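Long-range contacts in uncharacterized protein (Danio rerio, PDB 5HBA), which forms the globular head of the complement C1q A chain, which probably helps C1q recognise targets and trigger the classical complement pathway: residues Phe6-Asn11 / Ala124-Phe129; Leu64-Thr69 / Asp102-Glu107; Ser77-Asn82 / Glu107-Asp112. One frame throughout, in Å; residues are numbered along the deposited sequence.

Contact 1: Phe6-Asn11 / Ala124-Phe129; sequences FSVLRN and AVFNGF
Ser7 OG donates a short hydrogen bond of 2.6 Å to Asn127 OD1, entering in the plane of the amide group. The hydroxyl stands anti to the backbone N (chi1 -179°), a position that carries it across to the facing strand. The other end of the amide is held as well, since Asn127 ND2 bonds to Gly93 O of the second subunit; both ends of the group are thus engaged and its rotation is fixed. Six backbone hydrogen bonds run alongside, one pair each for Phe6-Gly128, Val8-Phe126 and Arg10-Ala124. The tightest join Phe6 N to Gly128 O at 2.7 Å and Arg10 N to Ala124 O, also at 2.7 Å.

Ser7, Leu9, Val125 and Asn127 share one face, where Leu9 CD1 meets Val125 CG2 at 3.9 Å. The opposite face carries the aromatic packing. Phe6 has its first torsion in the crowded position, CG between the backbone N and the carbonyl carbon (chi1 74°), and its ring folds over Gly128, whose CA lies 4.0 Å from the ring centroid in a CH-pi contact. The ring then presents its edge to the face of Phe126 in a T-shaped stack, centroids 5.3 Å apart and planes at 78°. Beside it, Val8 CG2 runs along the root of Phe126, 3.6 Å from CB. At the far end, the extended Arg10 leads away from Ala124 to bond Thr23 O and Ser14 O.

Strand 26-30 flanks one side of this pair and strand 48-59 the other. With Phe6 and Phe126 packed among the interior aromatic rings on one face and the second subunit packed on the other, the antiparallel pairing of the N-terminal and C-terminal strands is characteristic of the jelly-roll sandwich of the C1q/TNF superfamily and its trimers.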
loop_
_atom_site.group_PDB
_atom_site.type_symbol
_atom_site.label_atom_id
_atom_site.label_comp_id
_atom_site.label_asym_id
_atom_site.label_seq_id
_atom_site.Cartn_x
_atom_site.Cartn_y
_atom_site.Cartn_z
ATOM N N PHE A 6 3.359 5.235 -12.981
ATOM C CA PHE A 6 2.224 6.149 -13.024
ATOM C C PHE A 6 1.567 6.366 -11.666
ATOM O O PHE A 6 1.655 5.524 -10.759
ATOM C CB PHE A 6 1.167 5.664 -14.024
ATOM C CG PHE A 6 0.376 4.482 -13.538
ATOM C CD1 PHE A 6 -0.768 4.663 -12.763
ATOM C CD2 PHE A 6 0.771 3.193 -13.857
ATOM C CE1 PHE A 6 -1.492 3.571 -12.294
ATOM C CE2 PHE A 6 0.048 2.088 -13.400
ATOM C CZ PHE A 6 -1.087 2.281 -12.613
ATOM N N SER A 7 0.883 7.498 -11.560
ATOM C CA SER A 7 0.072 7.821 -10.403
ATOM C C SER A 7 -1.099 8.655 -10.902
ATOM O O SER A 7 -0.908 9.769 -11.432
ATOM C CB SER A 7 0.896 8.609 -9.383
ATOM O OG SER A 7 0.119 8.904 -8.241
ATOM N N VAL A 8 -2.305 8.113 -10.762
ATOM C CA VAL A 8 -3.510 8.794 -11.248
ATOM C C VAL A 8 -4.521 8.999 -10.125
ATOM O O VAL A 8 -4.654 8.156 -9.232
ATOM C CB VAL A 8 -4.161 8.031 -12.436
ATOM C CG1 VAL A 8 -3.264 8.120 -13.665
ATOM C CG2 VAL A 8 -4.404 6.557 -12.056
ATOM N N LEU A 9 -5.220 10.133 -10.171
ATOM C CA LEU A 9 -6.130 10.533 -9.100
ATOM C C LEU A 9 -7.562 10.713 -9.593
ATOM O O LEU A 9 -7.805 11.264 -10.673
ATOM C CB LEU A 9 -5.629 11.837 -8.461
ATOM C CG LEU A 9 -6.544 12.663 -7.547
ATOM C CD1 LEU A 9 -6.855 11.958 -6.232
ATOM C CD2 LEU A 9 -5.925 14.030 -7.284
ATOM N N ARG A 10 -8.514 10.238 -8.801
ATOM C CA ARG A 10 -9.918 10.496 -9.080
ATOM C C ARG A 10 -10.463 11.322 -7.936
ATOM O O ARG A 10 -10.483 10.850 -6.798
ATOM C CB ARG A 10 -10.726 9.197 -9.178
ATOM C CG ARG A 10 -12.208 9.462 -9.474
ATOM C CD ARG A 10 -13.074 8.209 -9.377
ATOM N NE ARG A 10 -14.476 8.565 -9.574
ATOM C CZ ARG A 10 -15.107 8.511 -10.746
ATOM N NH1 ARG A 10 -14.462 8.088 -11.831
ATOM N NH2 ARG A 10 -16.387 8.864 -10.828
ATOM N N ASN A 11 -10.876 12.556 -8.238
ATOM C CA ASN A 11 -11.495 13.445 -7.259
ATOM C C ASN A 11 -12.548 14.292 -7.960
ATOM O O ASN A 11 -12.238 15.345 -8.508
ATOM C CB ASN A 11 -10.457 14.354 -6.593
ATOM C CG ASN A 11 -11.034 15.141 -5.410
ATOM O OD1 ASN A 11 -11.990 14.712 -4.770
ATOM N ND2 ASN A 11 -10.441 16.290 -5.116
ATOM N N ALA A 124 -10.033 8.170 -5.363
ATOM C CA ALA A 124 -9.093 7.078 -5.617
ATOM C C ALA A 124 -7.738 7.546 -6.123
ATOM O O ALA A 124 -7.665 8.417 -6.986
ATOM C CB ALA A 124 -9.715 6.055 -6.594
ATOM N N VAL A 125 -6.676 6.965 -5.566
ATOM C CA VAL A 125 -5.319 7.133 -6.074
ATOM C C VAL A 125 -4.840 5.753 -6.527
ATOM O O VAL A 125 -4.874 4.798 -5.754
ATOM C CB VAL A 125 -4.364 7.712 -4.990
ATOM C CG1 VAL A 125 -2.943 7.834 -5.535
ATOM C CG2 VAL A 125 -4.850 9.096 -4.517
ATOM N N PHE A 126 -4.443 5.636 -7.790
ATOM C CA PHE A 126 -4.032 4.355 -8.358
ATOM C C PHE A 126 -2.597 4.539 -8.825
ATOM O O PHE A 126 -2.307 5.450 -9.616
ATOM C CB PHE A 126 -4.937 4.014 -9.549
ATOM C CG PHE A 126 -4.762 2.619 -10.100
ATOM C CD1 PHE A 126 -4.172 1.605 -9.347
ATOM C CD2 PHE A 126 -5.196 2.321 -11.393
ATOM C CE1 PHE A 126 -4.027 0.320 -9.866
ATOM C CE2 PHE A 126 -5.054 1.031 -11.917
ATOM C CZ PHE A 126 -4.462 0.032 -11.151
ATOM N N ASN A 127 -1.701 3.690 -8.324
ATOM C CA ASN A 127 -0.270 3.806 -8.605
ATOM C C ASN A 127 0.319 2.519 -9.168
ATOM O O ASN A 127 -0.157 1.416 -8.864
ATOM C CB ASN A 127 0.484 4.165 -7.323
ATOM C CG ASN A 127 -0.039 5.428 -6.679
ATOM O OD1 ASN A 127 -0.222 6.449 -7.347
ATOM N ND2 ASN A 127 -0.289 5.367 -5.371
ATOM N N GLY A 128 1.373 2.650 -9.968
ATOM C CA GLY A 128 2.020 1.472 -10.527
ATOM C C GLY A 128 3.365 1.754 -11.167
ATOM O O GLY A 128 3.625 2.871 -11.609
ATOM N N PHE A 129 4.222 0.739 -11.228
ATOM C CA PHE A 129 5.522 0.886 -11.881
ATOM C C PHE A 129 6.149 -0.457 -12.238
ATOM O O PHE A 129 5.864 -1.487 -11.611
ATOM C CB PHE A 129 6.487 1.747 -11.042
ATOM C CG PHE A 129 6.616 1.304 -9.615
ATOM C CD1 PHE A 129 7.515 0.303 -9.262
ATOM C CD2 PHE A 129 5.844 1.891 -8.623
ATOM C CE1 PHE A 129 7.636 -0.103 -7.945
ATOM C CE2 PHE A 129 5.959 1.481 -7.298
ATOM C CZ PHE A 129 6.858 0.492 -6.963
#

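Contact 2: Leu64-Thr69 / Asp102-Glu107; sequences LRLKST and DKVWIE
Trp105 holds CG in the crowded position between its backbone N and carbonyl carbon (chi1 71°), which swings the indole back across the facing strand. The backbone of Lys67 places CB over one face of the indole; with CG anti to the carbonyl carbon (chi1 -69°) the rest of the chain continues toward Glu107. The CB sits 3.8 Å from the centroid of the six-membered ring, shifted toward the rim, in a CH-pi contact. Farther along, Thr69 CG2 reaches the edge of the same ring, 3.8 Å from Trp105 CZ3. Trp105 NE1 turns toward its own strand and bonds Glu107 OE1, although the place of that oxygen is less certain. The bent Lys67 chain ends in a hydrogen bond from NZ to Ser75 OG.

The backbones pair antiparallel in register, Arg65 with Glu107 and Lys67 with Trp105. Arg65 N reaches Glu107 O at 2.7 Å, and Lys67 N points almost straight at Trp105 O (2.9 Å, 175°). Where the pairing frays, a side chain takes over: Thr69 OG1 accepts from Lys103 N at 2.8 Å, while Thr69 N bonds Lys103 O.

On the reverse face Leu66 CD1 lies between two branches, 3.9 Å from Val104 CG1 and 4.0 Å from Ile106 CG2. This apolar face packs against strands 48-59 and 87-98, through residues such as Phe52, Phe54 and Ala94. The indole on the other face meets Tyr41 edge-to-face and touches Pro21, and within the sheet strand 41-43 lies beside 103-109 and strand 75-80 beside 62-68.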
loop_
_atom_site.group_PDB
_atom_site.type_symbol
_atom_site.label_atom_id
_atom_site.label_comp_id
_atom_site.label_asym_id
_atom_site.label_seq_id
_atom_site.Cartn_x
_atom_site.Cartn_y
_atom_site.Cartn_z
ATOM N N LEU A 64 -13.558 -2.947 -3.891
ATOM C CA LEU A 64 -12.864 -2.756 -5.155
ATOM C C LEU A 64 -12.128 -4.019 -5.565
ATOM O O LEU A 64 -11.582 -4.753 -4.720
ATOM C CB LEU A 64 -11.890 -1.578 -5.063
ATOM C CG LEU A 64 -12.514 -0.179 -5.082
ATOM C CD1 LEU A 64 -11.616 0.786 -4.373
ATOM C CD2 LEU A 64 -12.726 0.310 -6.525
ATOM N N ARG A 65 -12.128 -4.290 -6.866
ATOM C CA ARG A 65 -11.346 -5.394 -7.396
ATOM C C ARG A 65 -10.173 -4.839 -8.175
ATOM O O ARG A 65 -10.317 -3.852 -8.898
ATOM C CB ARG A 65 -12.195 -6.262 -8.331
ATOM C CG ARG A 65 -13.195 -7.136 -7.634
ATOM C CD ARG A 65 -13.749 -8.220 -8.574
ATOM N NE ARG A 65 -14.721 -9.052 -7.865
ATOM C CZ ARG A 65 -16.036 -8.867 -7.919
ATOM N NH1 ARG A 65 -16.541 -7.899 -8.670
ATOM N NH2 ARG A 65 -16.848 -9.659 -7.232
ATOM N N LEU A 66 -9.008 -5.459 -8.022
ATOM C CA LEU A 66 -7.916 -5.204 -8.960
ATOM C C LEU A 66 -8.002 -6.286 -10.029
ATOM O O LEU A 66 -8.010 -7.481 -9.706
ATOM C CB LEU A 66 -6.558 -5.265 -8.253
ATOM C CG LEU A 66 -5.311 -5.131 -9.128
ATOM C CD1 LEU A 66 -5.142 -3.668 -9.631
ATOM C CD2 LEU A 66 -4.097 -5.579 -8.332
ATOM N N LYS A 67 -8.079 -5.880 -11.293
ATOM C CA LYS A 67 -8.313 -6.832 -12.379
ATOM C C LYS A 67 -7.279 -6.699 -13.498
ATOM O O LYS A 67 -6.652 -5.648 -13.644
ATOM C CB LYS A 67 -9.731 -6.652 -12.957
ATOM C CG LYS A 67 -10.875 -7.076 -12.018
ATOM C CD LYS A 67 -12.241 -7.047 -12.721
ATOM C CE LYS A 67 -12.559 -8.358 -13.460
ATOM N NZ LYS A 67 -12.838 -9.485 -12.504
ATOM N N SER A 68 -7.098 -7.765 -14.283
ATOM C CA SER A 68 -6.237 -7.713 -15.475
ATOM C C SER A 68 -6.799 -8.570 -16.614
ATOM O O SER A 68 -7.581 -9.495 -16.374
ATOM C CB SER A 68 -4.833 -8.235 -15.159
ATOM O OG SER A 68 -4.849 -9.651 -15.027
ATOM N N THR A 69 -6.384 -8.278 -17.848
ATOM C CA THR A 69 -6.702 -9.162 -18.970
ATOM C C THR A 69 -5.533 -10.082 -19.289
ATOM O O THR A 69 -5.483 -10.669 -20.367
ATOM C CB THR A 69 -7.056 -8.393 -20.258
ATOM O OG1 THR A 69 -6.018 -7.453 -20.562
ATOM C CG2 THR A 69 -8.383 -7.662 -20.106
ATOM N N ASP A 102 -1.588 -6.458 -22.291
ATOM C CA ASP A 102 -2.398 -6.751 -21.103
ATOM C C ASP A 102 -2.872 -5.455 -20.447
ATOM O O ASP A 102 -2.141 -4.461 -20.410
ATOM C CB ASP A 102 -1.618 -7.574 -20.067
ATOM C CG ASP A 102 -1.352 -8.991 -20.517
ATOM O OD1 ASP A 102 -1.980 -9.434 -21.508
ATOM O OD2 ASP A 102 -0.517 -9.668 -19.868
ATOM N N LYS A 103 -4.099 -5.464 -19.933
ATOM C CA LYS A 103 -4.647 -4.275 -19.287
ATOM C C LYS A 103 -4.814 -4.522 -17.790
ATOM O O LYS A 103 -5.052 -5.659 -17.379
ATOM C CB LYS A 103 -5.984 -3.892 -19.926
ATOM C CG LYS A 103 -5.841 -3.450 -21.385
ATOM C CD LYS A 103 -7.177 -3.094 -22.020
ATOM C CE LYS A 103 -6.992 -2.672 -23.477
ATOM N NZ LYS A 103 -6.278 -1.353 -23.629
ATOM N N VAL A 104 -4.654 -3.473 -16.982
ATOM C CA VAL A 104 -4.857 -3.580 -15.532
ATOM C C VAL A 104 -5.701 -2.402 -15.071
ATOM O O VAL A 104 -5.520 -1.267 -15.544
ATOM C CB VAL A 104 -3.522 -3.626 -14.755
ATOM C CG1 VAL A 104 -3.772 -3.772 -13.248
ATOM C CG2 VAL A 104 -2.656 -4.789 -15.247
ATOM N N TRP A 105 -6.643 -2.664 -14.169
ATOM C CA TRP A 105 -7.511 -1.593 -13.705
ATOM C C TRP A 105 -8.111 -1.918 -12.347
ATOM O O TRP A 105 -7.933 -3.025 -11.825
ATOM C CB TRP A 105 -8.608 -1.307 -14.742
ATOM C CG TRP A 105 -9.682 -2.384 -14.883
ATOM C CD1 TRP A 105 -10.929 -2.357 -14.326
ATOM C CD2 TRP A 105 -9.620 -3.599 -15.659
ATOM N NE1 TRP A 105 -11.639 -3.481 -14.689
ATOM C CE2 TRP A 105 -10.857 -4.263 -15.512
ATOM C CE3 TRP A 105 -8.638 -4.198 -16.463
ATOM C CZ2 TRP A 105 -11.147 -5.483 -16.122
ATOM C CZ3 TRP A 105 -8.921 -5.420 -17.071
ATOM C CH2 TRP A 105 -10.168 -6.044 -16.901
ATOM N N ILE A 106 -8.870 -0.985 -11.827
ATOM C CA ILE A 106 -9.726 -1.179 -10.706
ATOM C C ILE A 106 -11.139 -0.858 -11.047
ATOM O O ILE A 106 -11.447 -0.075 -11.860
ATOM C CB ILE A 106 -9.281 -0.399 -9.472
ATOM C CG1 ILE A 106 -9.283 1.115 -9.726
ATOM C CG2 ILE A 106 -7.924 -0.873 -9.046
ATOM C CD1 ILE A 106 -8.867 1.978 -8.564
ATOM N N GLU A 107 -11.982 -1.479 -10.304
ATOM C CA GLU A 107 -13.407 -1.692 -10.502
ATOM C C GLU A 107 -14.123 -1.818 -9.153
ATOM O O GLU A 107 -13.700 -2.588 -8.272
ATOM C CB GLU A 107 -13.621 -2.902 -11.433
ATOM C CG GLU A 107 -15.027 -3.232 -11.808
ATOM C CD GLU A 107 -15.089 -4.418 -12.769
ATOM O OE1 GLU A 107 -14.018 -4.987 -13.096
ATOM O OE2 GLU A 107 -16.202 -4.787 -13.188
#

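Contact 3: Ser77-Asn82 / Glu107-Asp112; sequences SFCDFN and EPFAGD
Asp112 OD1 is gripped by one salt bridge, to Arg61 NH2, while the backbone O of the same residue bonds Gln117 NE2. Its second carboxylate oxygen turns to an aromatic neighbour instead: OD2 lies 4.0 Å from Phe81 CD1, the two side chains meeting tip to tip with ring and carboxylate planes 66° apart. At the edge of that ring, near its plane, the backbone of Gly111 passes, with its carbonyl C 3.8 Å from Phe81 CE1. Gly111 has no side chain to stand between backbone and ring.

The segments share no hydrogen bond. They belong to strands 75-80 and 103-109, at one edge of the second sheet of the C1q jelly roll, on either side of strand 62-68; with no backbone pairing between them, side chains make the contact, against backbone at Gly111. A second bridge is a sulfur-aromatic contact at the disulfide Cys63-Cys79, which joins the neighbouring strands 62-68 and 75-80: Cys79 SG stands 3.6 Å from Phe109 CZ and approaches the ring obliquely, 4.7 Å from its centroid. Phe109 reaches it with CG in the crowded position between backbone N and carbonyl carbon (chi1 66°), which sends the ring over the intervening strand 62-68, where it meets Cys63 and, in a cation-pi contact, Arg65. Ser77 OG touches the same ring tip, 3.8 Å from CZ. From the third subunit, Tyr123 OH bonds Ser77 N and Val89 N bonds Asp80 OD1.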
loop_
_atom_site.group_PDB
_atom_site.type_symbol
_atom_site.label_atom_id
_atom_site.label_comp_id
_atom_site.label_asym_id
_atom_site.label_seq_id
_atom_site.Cartn_x
_atom_site.Cartn_y
_atom_site.Cartn_z
ATOM N N SER A 77 -9.996 -9.002 -4.636
ATOM C CA SER A 77 -10.996 -8.148 -3.986
ATOM C C SER A 77 -10.493 -7.561 -2.668
ATOM O O SER A 77 -9.824 -8.234 -1.874
ATOM C CB SER A 77 -12.288 -8.942 -3.715
ATOM O OG SER A 77 -12.874 -9.389 -4.930
ATOM N N PHE A 78 -10.843 -6.305 -2.427
ATOM C CA PHE A 78 -10.483 -5.627 -1.194
ATOM C C PHE A 78 -11.711 -4.869 -0.735
ATOM O O PHE A 78 -12.167 -3.969 -1.433
ATOM C CB PHE A 78 -9.315 -4.665 -1.443
ATOM C CG PHE A 78 -8.089 -5.345 -1.989
ATOM C CD1 PHE A 78 -7.164 -5.947 -1.134
ATOM C CD2 PHE A 78 -7.877 -5.419 -3.356
ATOM C CE1 PHE A 78 -6.036 -6.603 -1.651
ATOM C CE2 PHE A 78 -6.753 -6.063 -3.878
ATOM C CZ PHE A 78 -5.837 -6.655 -3.024
ATOM N N CYS A 79 -12.245 -5.254 0.425
ATOM C CA CYS A 79 -13.532 -4.754 0.912
ATOM C C CYS A 79 -13.474 -4.192 2.342
ATOM O O CYS A 79 -12.974 -4.850 3.268
ATOM C CB CYS A 79 -14.573 -5.885 0.902
ATOM S SG CYS A 79 -15.307 -6.340 -0.678
ATOM N N ASP A 80 -14.004 -2.982 2.511
ATOM C CA ASP A 80 -14.325 -2.452 3.837
ATOM C C ASP A 80 -15.842 -2.533 4.018
ATOM O O ASP A 80 -16.587 -1.782 3.375
ATOM C CB ASP A 80 -13.882 -0.990 3.972
ATOM C CG ASP A 80 -12.423 -0.844 4.407
ATOM O OD1 ASP A 80 -11.734 -1.869 4.549
ATOM O OD2 ASP A 80 -11.957 0.309 4.581
ATOM N N PHE A 81 -16.294 -3.442 4.878
ATOM C CA PHE A 81 -17.720 -3.579 5.177
ATOM C C PHE A 81 -18.119 -2.772 6.416
ATOM O O PHE A 81 -18.636 -3.327 7.386
ATOM C CB PHE A 81 -18.099 -5.057 5.371
ATOM C CG PHE A 81 -18.120 -5.853 4.097
ATOM C CD1 PHE A 81 -19.194 -5.760 3.224
ATOM C CD2 PHE A 81 -17.072 -6.703 3.779
ATOM C CE1 PHE A 81 -19.219 -6.498 2.046
ATOM C CE2 PHE A 81 -17.086 -7.444 2.609
ATOM C CZ PHE A 81 -18.162 -7.337 1.735
ATOM N N ASN A 82 -17.885 -1.462 6.373
ATOM C CA ASN A 82 -18.253 -0.582 7.478
ATOM C C ASN A 82 -19.668 -0.028 7.338
ATOM O O ASN A 82 -20.367 -0.313 6.355
ATOM C CB ASN A 82 -17.251 0.571 7.619
ATOM C CG ASN A 82 -17.095 1.371 6.337
ATOM O OD1 ASN A 82 -16.221 1.084 5.514
ATOM N ND2 ASN A 82 -17.934 2.391 6.166
ATOM N N GLU A 107 -11.982 -1.479 -10.304
ATOM C CA GLU A 107 -13.407 -1.692 -10.502
ATOM C C GLU A 107 -14.123 -1.818 -9.153
ATOM O O GLU A 107 -13.700 -2.588 -8.272
ATOM C CB GLU A 107 -13.621 -2.902 -11.433
ATOM C CG GLU A 107 -15.027 -3.232 -11.808
ATOM C CD GLU A 107 -15.089 -4.418 -12.769
ATOM O OE1 GLU A 107 -14.018 -4.987 -13.096
ATOM O OE2 GLU A 107 -16.202 -4.787 -13.188
ATOM N N PRO A 108 -15.083 -0.951 -8.929
ATOM C CA PRO A 108 -15.907 -1.090 -7.728
ATOM C C PRO A 108 -16.988 -2.143 -7.936
ATOM O O PRO A 108 -17.395 -2.392 -9.080
ATOM C CB PRO A 108 -16.562 0.293 -7.576
ATOM C CG PRO A 108 -15.930 1.180 -8.640
ATOM C CD PRO A 108 -15.434 0.254 -9.706
ATOM N N PHE A 109 -17.429 -2.758 -6.842
ATOM C CA PHE A 109 -18.605 -3.627 -6.852
ATOM C C PHE A 109 -19.384 -3.489 -5.541
ATOM O O PHE A 109 -18.878 -2.922 -4.570
ATOM C CB PHE A 109 -18.237 -5.087 -7.157
ATOM C CG PHE A 109 -17.398 -5.767 -6.099
ATOM C CD1 PHE A 109 -16.028 -5.540 -6.018
ATOM C CD2 PHE A 109 -17.973 -6.699 -5.230
ATOM C CE1 PHE A 109 -15.254 -6.193 -5.057
ATOM C CE2 PHE A 109 -17.202 -7.370 -4.272
ATOM C CZ PHE A 109 -15.845 -7.114 -4.182
ATOM N N ALA A 110 -20.631 -3.947 -5.530
ATOM C CA ALA A 110 -21.416 -3.947 -4.302
ATOM C C ALA A 110 -21.252 -5.307 -3.628
ATOM O O ALA A 110 -21.901 -6.289 -4.005
ATOM C CB ALA A 110 -22.877 -3.655 -4.587
ATOM N N GLY A 111 -20.363 -5.352 -2.640
ATOM C CA GLY A 111 -20.016 -6.582 -1.946
ATOM C C GLY A 111 -21.141 -7.264 -1.190
ATOM O O GLY A 111 -21.013 -8.426 -0.817
ATOM N N ASP A 112 -22.231 -6.550 -0.939
ATOM C CA ASP A 112 -23.415 -7.173 -0.349
ATOM C C ASP A 112 -24.668 -6.371 -0.725
ATOM O O ASP A 112 -24.593 -5.445 -1.540
ATOM C CB ASP A 112 -23.264 -7.341 1.178
ATOM C CG ASP A 112 -23.167 -6.005 1.924
ATOM O OD1 ASP A 112 -23.094 -4.942 1.269
ATOM O OD2 ASP A 112 -23.151 -6.019 3.181
#

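Contact 1 belongs to one sheet of the sandwich, contacts 2 and 3 to the other. Contacts 1 and 2, with centres about 13 Å apart, meet through Phe126, whose CE2 comes to 4.0 Å from Trp105 CA and whose CZ touches Leu66 CD1 and Ile106 CG2. Contact 3 continues the same sheet as contact 2, sharing Glu107, and their centres are about 14 Å apart. Leu64 O and Phe78 N, 2.9 Å apart, probably hydrogen-bond, while Arg65 CG packs 3.4 Å from Phe109 CE1. Contacts 1 and 3 do not touch: their nearest atoms are about 8 Å apart, and they lie on opposite sides of the chain's centre, yet each faces another subunit.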